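PDB 6R5I: periplasmic beta-glucosidase from Pseudomonas aeruginosa, which probably hydrolyses terminal, non-reducing beta-D-glucosyl residues of its substrates, releasing beta-D-glucose, as a glycoside hydrolase of family 3. Local coordinates for residues Ala475-Ser480 against Leu513-Met518. Numbering follows the deposited sequence.
Sequences AVVGES and LVLVLM
The peptide groups of A475, V477 and E479 join those of V514, V516 and M518 edge to edge across two parallel strands, with A475, V477, L515 and L517 on one face of the sheet and V476 and V516 on the other. A475 uses both its backbone polar atoms, N giving to V514 O and O accepting from V516 N, each at 2.8 Å. V477 repeats this, its N reaching V516 O (3.1 Å) and its O taking M518 N. In the last bond, E479 N to M518 O at 2.8 Å, the donor is tilted 27° from the carbonyl plane, where the first strand has ended. Just before it, G478 CA makes a CA-H...O contact with M518 O at 3.2 Å; at its backbone angles (phi 140°) a CB would be jammed against V477 O and would run into M518 O, so the position calls for glycine.

On the first face the A475 methyl touches L513 CD1 (3.9 Å) and L515 CD1. For V477, chi1 -73° sets CG1 anti to the carbonyl carbon and leaves CG2 between N and that carbon, where it meets L517 CD2 at 4.0 Å. On the second, V476 CG1 meets V516 CG1 and the terminal CE of the extended M518 chain. The E479 carboxylate turns elsewhere: OE2 forms salt bridges with R490 and R521, and OE1 accepts from G520 N.

The pair are the two strands of a beta-alpha-beta unit, connected through helix 497-508, which lays L503 over A475, V477 and L515. Helix 545-553 packs on the opposite face against V514 and V516. Strands 380-384 and 534-537 flank the pair, making it interior to the mixed sheet of the C-terminal family 3 domain.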
loop_
_atom_site.group_PDB
_atom_site.type_symbol
_atom_site.label_atom_id
_atom_site.label_comp_id
_atom_site.label_asym_id
_atom_site.label_seq_id
_atom_site.Cartn_x
_atom_site.Cartn_y
_atom_site.Cartn_z
ATOM N N ALA A 475 9.492 -32.279 4.802
ATOM C CA ALA A 475 8.322 -31.581 5.356
ATOM C C ALA A 475 7.589 -30.913 4.200
ATOM O O ALA A 475 8.202 -30.070 3.532
ATOM C CB ALA A 475 8.724 -30.582 6.418
ATOM N N VAL A 476 6.338 -31.296 3.967
ATOM C CA VAL A 476 5.549 -30.781 2.819
ATOM C C VAL A 476 4.515 -29.833 3.424
ATOM O O VAL A 476 3.539 -30.304 4.041
ATOM C CB VAL A 476 4.935 -31.891 1.959
ATOM C CG1 VAL A 476 4.385 -31.305 0.684
ATOM C CG2 VAL A 476 5.935 -32.988 1.646
ATOM N N VAL A 477 4.804 -28.539 3.337
ATOM C CA VAL A 477 4.131 -27.487 4.138
ATOM C C VAL A 477 3.821 -26.281 3.253
ATOM O O VAL A 477 4.347 -26.203 2.150
ATOM C CB VAL A 477 4.990 -27.093 5.351
ATOM C CG1 VAL A 477 4.982 -28.193 6.404
ATOM C CG2 VAL A 477 6.390 -26.708 4.957
ATOM N N GLY A 478 2.914 -25.437 3.727
ATOM C CA GLY A 478 2.614 -24.154 3.081
ATOM C C GLY A 478 1.139 -23.890 3.108
ATOM O O GLY A 478 0.482 -24.143 4.154
ATOM N N GLU A 479 0.621 -23.388 2.002
ATOM C CA GLU A 479 -0.796 -22.976 1.892
ATOM C C GLU A 479 -1.576 -24.105 1.226
ATOM O O GLU A 479 -1.016 -24.776 0.322
ATOM C CB GLU A 479 -0.916 -21.730 1.011
ATOM C CG GLU A 479 -0.188 -20.534 1.538
ATOM C CD GLU A 479 -0.347 -19.309 0.658
ATOM O OE1 GLU A 479 -0.285 -19.473 -0.628
ATOM O OE2 GLU A 479 -0.466 -18.200 1.244
ATOM N N SER A 480 -2.833 -24.284 1.607
ATOM C CA SER A 480 -3.840 -24.970 0.770
ATOM C C SER A 480 -4.230 -24.057 -0.399
ATOM O O SER A 480 -4.073 -22.819 -0.309
ATOM C CB SER A 480 -5.058 -25.413 1.560
ATOM O OG SER A 480 -5.734 -24.293 2.106
ATOM N N LEU A 513 16.412 -31.592 7.633
ATOM C CA LEU A 513 15.033 -31.118 7.378
ATOM C C LEU A 513 15.000 -30.459 6.005
ATOM O O LEU A 513 15.653 -29.394 5.829
ATOM C CB LEU A 513 14.607 -30.161 8.487
ATOM C CG LEU A 513 13.237 -29.515 8.295
ATOM C CD1 LEU A 513 12.149 -30.569 8.335
ATOM C CD2 LEU A 513 12.999 -28.458 9.368
ATOM N N VAL A 514 14.264 -31.084 5.088
ATOM C CA VAL A 514 14.056 -30.617 3.697
ATOM C C VAL A 514 12.631 -30.079 3.608
ATOM O O VAL A 514 11.700 -30.842 3.895
ATOM C CB VAL A 514 14.268 -31.748 2.677
ATOM C CG1 VAL A 514 13.854 -31.326 1.277
ATOM C CG2 VAL A 514 15.693 -32.268 2.704
ATOM N N LEU A 515 12.476 -28.797 3.264
ATOM C CA LEU A 515 11.147 -28.166 3.127
ATOM C C LEU A 515 10.732 -28.218 1.661
ATOM O O LEU A 515 11.446 -27.642 0.818
ATOM C CB LEU A 515 11.228 -26.714 3.599
ATOM C CG LEU A 515 10.795 -26.438 5.020
ATOM C CD1 LEU A 515 11.303 -27.480 5.995
ATOM C CD2 LEU A 515 11.147 -25.022 5.415
ATOM N N VAL A 516 9.594 -28.833 1.400
ATOM C CA VAL A 516 8.893 -28.755 0.090
ATOM C C VAL A 516 7.682 -27.837 0.296
ATOM O O VAL A 516 6.752 -28.213 1.009
ATOM C CB VAL A 516 8.499 -30.154 -0.400
ATOM C CG1 VAL A 516 7.653 -30.082 -1.658
ATOM C CG2 VAL A 516 9.708 -31.026 -0.601
ATOM N N LEU A 517 7.756 -26.636 -0.237
ATOM C CA LEU A 517 6.749 -25.573 -0.051
ATOM C C LEU A 517 5.712 -25.657 -1.169
ATOM O O LEU A 517 6.093 -25.688 -2.369
ATOM C CB LEU A 517 7.439 -24.211 -0.116
ATOM C CG LEU A 517 8.550 -23.966 0.890
ATOM C CD1 LEU A 517 9.023 -22.517 0.749
ATOM C CD2 LEU A 517 8.070 -24.235 2.301
ATOM N N MET A 518 4.451 -25.643 -0.775
ATOM C CA MET A 518 3.304 -25.404 -1.686
ATOM C C MET A 518 2.652 -24.091 -1.299
ATOM O O MET A 518 2.448 -23.856 -0.117
ATOM C CB MET A 518 2.282 -26.523 -1.616
ATOM C CG MET A 518 2.847 -27.814 -2.053
ATOM S SD MET A 518 1.508 -28.893 -2.634
ATOM C CE MET A 518 2.504 -30.348 -2.939
#